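Local coordinates for peptide-binding protein (Photobacterium damsela subsp. piscicida, PDB 6SQX) that probably acts as a cysteine-type endopeptidase of the NlpC/P60 family, a secreted enzyme that cleaves the peptidoglycan of potentially competing bacteria, at residues E29-D33 against A34-I38; A302-I305 against N306-I309. All coordinates share one frame; numbering follows the deposited sequence.

Contact 1: residues E29-D33 against A34-I38; sequences EITQD and AFHYI. With EDO (1,2-ethanediol), chain O; EDO (1,2-ethanediol), chain K.
Thr-31 lays its CB over one face of the His-36 imidazole, a CH-pi contact with CB 4.2 Å from the ring centroid; the two side chains cross at about a right angle. The Tyr-37 ring lies alongside, one face under His-36 CB, and its OH donates to the backbone O of Thr-31 over 2.7 Å, in the carbonyl plane and on a lone pair. Ile-30 closes in on that end of the ring, its CD1 4.2 Å from Tyr-37 CZ. One ethanediol, probably from the crystallisation liquor, bridges Thr-31 and His-36: its O2 meets Thr-31 OG1 at 2.8 Å and its O1 reaches His-36 NE2.

Asp-33 opens the short 3-10 turn 34-36. With CG anti to the backbone N (chi1 -179°) and beside the carbonyl carbon, the carboxylate reaches forward, and OD1 accepts from Phe-35 N at 3.0 Å, met from above the carboxylate plane. Asp-33 O accepts from His-36 N at 2.9 Å. Asn-306 of helix 298-308 also binds OD1, while Tyr-37 packs on strand 395-405 and Ile-439. Two N-H donors on one carboxylate oxygen would probably stabilise the negative charge of Asp-33 and hold this surface loop's turn in place.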
loop_
_atom_site.group_PDB
_atom_site.type_symbol
_atom_site.label_atom_id
_atom_site.label_comp_id
_atom_site.label_asym_id
_atom_site.label_seq_id
_atom_site.Cartn_x
_atom_site.Cartn_y
_atom_site.Cartn_z
ATOM N N GLU A 29 -7.244 -1.361 22.088
ATOM C CA GLU A 29 -8.389 -0.748 22.765
ATOM C C GLU A 29 -9.699 -1.487 22.561
ATOM O O GLU A 29 -10.439 -1.715 23.527
ATOM C CB GLU A 29 -8.573 0.694 22.283
ATOM C CG GLU A 29 -7.401 1.597 22.663
ATOM C CD GLU A 29 -7.622 3.022 22.273
ATOM O OE1 GLU A 29 -8.320 3.762 23.002
ATOM O OE2 GLU A 29 -7.133 3.398 21.192
ATOM N N ILE A 30 -10.021 -1.869 21.336
ATOM C CA ILE A 30 -11.327 -2.430 21.020
ATOM C C ILE A 30 -11.192 -3.831 20.410
ATOM O O ILE A 30 -10.099 -4.312 20.113
ATOM C CB ILE A 30 -12.184 -1.489 20.153
ATOM C CG1 ILE A 30 -11.489 -1.173 18.827
ATOM C CG2 ILE A 30 -12.482 -0.236 20.947
ATOM C CD1 ILE A 30 -12.336 -0.270 17.933
ATOM N N THR A 31 -12.337 -4.486 20.240
ATOM C CA THR A 31 -12.333 -5.884 19.819
ATOM C C THR A 31 -11.765 -6.031 18.409
ATOM O O THR A 31 -12.218 -5.352 17.480
ATOM C CB THR A 31 -13.769 -6.404 19.854
ATOM O OG1 THR A 31 -14.255 -6.333 21.196
ATOM C CG2 THR A 31 -13.860 -7.855 19.416
ATOM N N GLN A 32 -10.819 -6.960 18.244
ATOM C CA GLN A 32 -10.150 -7.180 16.948
ATOM C C GLN A 32 -10.888 -8.260 16.145
ATOM O O GLN A 32 -10.395 -9.379 15.909
ATOM C CB GLN A 32 -8.679 -7.504 17.154
ATOM C CG GLN A 32 -7.938 -6.358 17.811
ATOM C CD GLN A 32 -8.132 -5.051 17.011
ATOM O OE1 GLN A 32 -7.894 -5.038 15.799
ATOM N NE2 GLN A 32 -8.592 -3.992 17.669
ATOM N N ASP A 33 -12.096 -7.903 15.697
ATOM C CA ASP A 33 -12.881 -8.799 14.854
ATOM C C ASP A 33 -13.870 -7.924 14.096
ATOM O O ASP A 33 -14.737 -7.301 14.714
ATOM C CB ASP A 33 -13.605 -9.822 15.726
ATOM C CG ASP A 33 -14.435 -10.822 14.912
ATOM O OD1 ASP A 33 -14.615 -10.674 13.678
ATOM O OD2 ASP A 33 -14.922 -11.823 15.488
ATOM N N ALA A 34 -13.719 -7.846 12.771
ATOM C CA ALA A 34 -14.571 -6.965 11.996
ATOM C C ALA A 34 -16.038 -7.328 12.157
ATOM O O ALA A 34 -16.910 -6.469 11.985
ATOM C CB ALA A 34 -14.185 -7.030 10.509
ATOM N N PHE A 35 -16.350 -8.578 12.506
ATOM C CA PHE A 35 -17.758 -8.937 12.611
ATOM C C PHE A 35 -18.426 -8.299 13.820
ATOM O O PHE A 35 -19.661 -8.276 13.877
ATOM C CB PHE A 35 -17.925 -10.465 12.695
ATOM C CG PHE A 35 -17.736 -11.163 11.367
ATOM C CD1 PHE A 35 -18.715 -11.088 10.401
ATOM C CD2 PHE A 35 -16.580 -11.863 11.081
ATOM C CE1 PHE A 35 -18.572 -11.719 9.188
ATOM C CE2 PHE A 35 -16.421 -12.498 9.846
ATOM C CZ PHE A 35 -17.423 -12.407 8.893
ATOM N N HIS A 36 -17.636 -7.803 14.785
ATOM C CA HIS A 36 -18.197 -7.097 15.940
ATOM C C HIS A 36 -18.858 -5.785 15.529
ATOM O O HIS A 36 -19.686 -5.236 16.278
ATOM C CB HIS A 36 -17.072 -6.838 16.951
ATOM C CG HIS A 36 -17.533 -6.355 18.285
ATOM N ND1 HIS A 36 -18.081 -7.194 19.231
ATOM C CD2 HIS A 36 -17.481 -5.128 18.853
ATOM C CE1 HIS A 36 -18.364 -6.496 20.321
ATOM N NE2 HIS A 36 -18.010 -5.240 20.117
ATOM N N TYR A 37 -18.533 -5.299 14.334
ATOM C CA TYR A 37 -18.995 -4.009 13.840
ATOM C C TYR A 37 -19.936 -4.173 12.661
ATOM O O TYR A 37 -20.164 -3.211 11.917
ATOM C CB TYR A 37 -17.795 -3.125 13.472
ATOM C CG TYR A 37 -16.759 -3.170 14.579
ATOM C CD1 TYR A 37 -16.964 -2.461 15.761
ATOM C CD2 TYR A 37 -15.634 -3.999 14.494
ATOM C CE1 TYR A 37 -16.062 -2.536 16.818
ATOM C CE2 TYR A 37 -14.716 -4.092 15.567
ATOM C CZ TYR A 37 -14.948 -3.346 16.721
ATOM O OH TYR A 37 -14.078 -3.392 17.778
ATOM N N ILE A 38 -20.506 -5.360 12.472
ATOM C CA ILE A 38 -21.447 -5.613 11.380
ATOM C C ILE A 38 -22.746 -6.116 11.984
ATOM O O ILE A 38 -22.743 -7.098 12.744
ATOM C CB ILE A 38 -20.888 -6.608 10.356
ATOM C CG1 ILE A 38 -19.623 -6.013 9.706
ATOM C CG2 ILE A 38 -21.968 -6.958 9.315
ATOM C CD1 ILE A 38 -18.819 -6.984 8.903
HETATM C C1 EDO O . -16.235 -2.098 21.392
HETATM O O1 EDO O . -17.549 -2.158 20.851
HETATM C C2 EDO O . -15.417 -3.258 20.871
HETATM O O2 EDO O . -14.537 -3.596 21.898
HETATM C C1 EDO K . -8.342 -2.255 26.572
HETATM O O1 EDO K . -9.678 -1.821 26.275
HETATM C C2 EDO K . -7.562 -1.048 27.074
HETATM O O2 EDO K . -8.339 -0.417 28.104
#

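Contact 2: residues A302-I305 against N306-I309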
loop_
_atom_site.group_PDB
_atom_site.type_symbol
_atom_site.label_atom_id
_atom_site.label_comp_id
_atom_site.label_asym_id
_atom_site.label_seq_id
_atom_site.Cartn_x
_atom_site.Cartn_y
_atom_site.Cartn_z
ATOM N N ALA A 302 -15.144 -8.553 6.054
ATOM C CA ALA A 302 -14.787 -8.898 7.433
ATOM C C ALA A 302 -13.703 -9.970 7.478
ATOM O O ALA A 302 -12.744 -9.860 8.254
ATOM C CB ALA A 302 -16.031 -9.334 8.212
ATOM N N HIS A 303 -13.854 -11.033 6.665
ATOM C CA HIS A 303 -12.821 -12.065 6.673
ATOM C C HIS A 303 -11.476 -11.491 6.258
ATOM O O HIS A 303 -10.436 -11.813 6.844
ATOM C CB HIS A 303 -13.162 -13.200 5.716
ATOM C CG HIS A 303 -14.381 -13.993 6.071
ATOM N ND1 HIS A 303 -14.626 -14.485 7.339
ATOM C CD2 HIS A 303 -15.400 -14.432 5.290
ATOM C CE1 HIS A 303 -15.761 -15.175 7.321
ATOM N NE2 HIS A 303 -16.249 -15.167 6.085
ATOM N N GLN A 304 -11.471 -10.656 5.216
ATOM C CA GLN A 304 -10.198 -10.126 4.734
ATOM C C GLN A 304 -9.588 -9.160 5.736
ATOM O O GLN A 304 -8.380 -9.223 6.011
ATOM C CB GLN A 304 -10.411 -9.452 3.386
ATOM C CG GLN A 304 -10.764 -10.466 2.323
ATOM C CD GLN A 304 -9.651 -11.472 2.129
ATOM O OE1 GLN A 304 -8.511 -11.107 1.818
ATOM N NE2 GLN A 304 -9.965 -12.767 2.377
ATOM N N ILE A 305 -10.409 -8.271 6.311
ATOM C CA ILE A 305 -9.927 -7.403 7.392
ATOM C C ILE A 305 -9.302 -8.227 8.510
ATOM O O ILE A 305 -8.185 -7.953 8.969
ATOM C CB ILE A 305 -11.064 -6.506 7.904
ATOM C CG1 ILE A 305 -11.302 -5.361 6.904
ATOM C CG2 ILE A 305 -10.756 -5.963 9.297
ATOM C CD1 ILE A 305 -12.580 -4.609 7.168
ATOM N N ASN A 306 -10.008 -9.276 8.932
ATOM C CA ASN A 306 -9.503 -10.079 10.039
ATOM C C ASN A 306 -8.158 -10.715 9.704
ATOM O O ASN A 306 -7.332 -10.925 10.605
ATOM C CB ASN A 306 -10.542 -11.149 10.391
ATOM C CG ASN A 306 -11.679 -10.591 11.251
ATOM O OD1 ASN A 306 -11.639 -9.405 11.636
ATOM N ND2 ASN A 306 -12.711 -11.415 11.539
ATOM N N ASN A 307 -7.936 -11.076 8.434
ATOM C CA ASN A 307 -6.670 -11.701 8.051
ATOM C C ASN A 307 -5.481 -10.744 8.134
ATOM O O ASN A 307 -4.326 -11.209 8.193
ATOM C CB ASN A 307 -6.722 -12.253 6.629
ATOM C CG ASN A 307 -7.595 -13.493 6.511
ATOM O OD1 ASN A 307 -7.924 -14.155 7.512
ATOM N ND2 ASN A 307 -7.954 -13.827 5.296
ATOM N N TYR A 308 -5.725 -9.423 8.098
ATOM C CA TYR A 308 -4.628 -8.456 8.183
ATOM C C TYR A 308 -4.317 -8.006 9.600
ATOM O O TYR A 308 -3.215 -7.485 9.839
ATOM C CB TYR A 308 -4.912 -7.183 7.331
ATOM C CG TYR A 308 -4.909 -7.467 5.848
ATOM C CD1 TYR A 308 -3.709 -7.774 5.187
ATOM C CD2 TYR A 308 -6.098 -7.400 5.102
ATOM C CE1 TYR A 308 -3.705 -8.066 3.829
ATOM C CE2 TYR A 308 -6.105 -7.697 3.725
ATOM C CZ TYR A 308 -4.911 -8.015 3.108
ATOM O OH TYR A 308 -4.899 -8.321 1.761
ATOM N N ILE A 309 -5.278 -8.161 10.522
ATOM C CA ILE A 309 -5.073 -7.667 11.875
ATOM C C ILE A 309 -3.859 -8.342 12.476
ATOM O O ILE A 309 -3.695 -9.568 12.375
ATOM C CB ILE A 309 -6.325 -7.888 12.730
ATOM C CG1 ILE A 309 -7.508 -7.022 12.214
ATOM C CG2 ILE A 309 -6.003 -7.654 14.217
ATOM C CD1 ILE A 309 -8.869 -7.263 12.925
HETATM O O HOH W 1 -7.380 -8.656 0.984
HETATM O O HOH W 2 -6.340 -12.347 3.240
#
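From Ala-302 on, the backbone runs through the C-terminal turns of helix 298-308, where alpha-helical i to i+4 bonding, as in Asn-306 N to Ala-302 O (2.9 Å), gives way to an i to i+3 bond from Tyr-308 N to Ile-305 O (3.0 Å). The final i to i+4 links, from Tyr-308 N to Gln-304 O and from Ile-309 N to Ile-305 O, are weak. On one side of this helix end, Gln-304 and Asn-307 lie one turn apart with their amide planes 87° to each other. Gln-304 OE1 accepts from two waters, one of which takes an N-H from Asn-307 ND2. Helix 326-334 covers this side, touching both Gln-304 and Tyr-308. Another side is apolar: Ile-305 CG2 stands 4.3 Å from Ile-309 CD1, and Ile-305 also rests on Phe-414 of strand 408-415. The strongest polar partner of the Asn-306 side chain is Ala-34 N of loop 29-38. The second water on Gln-304 lies at the edge of the Tyr-308 ring, in its plane, 2.8 Å from Gln-304 OE1 and hydrogen-bonded to Tyr-308 OH at 2.6 Å.

How the contacts relate
Contact 1 comes first along the chain, in the loop between strand 23-25 and helix 50-64; contact 2 follows much later, in helix 298-308. Their centres are nevertheless only 10 Å apart, and they touch directly. The side-chain amide of Asn-306 bridges them, with OD1 to Ala-34 N at 2.8 Å a probable hydrogen bond. Beside it Phe-35 packs on Ala-302 and meets the His-303 ring edge-to-face. Loop 29-38 also lies against strands 395-405 and 438-441, so this N-terminal segment is fastened to both the helix and the six-stranded antiparallel sheet of the NlpC/P60 region.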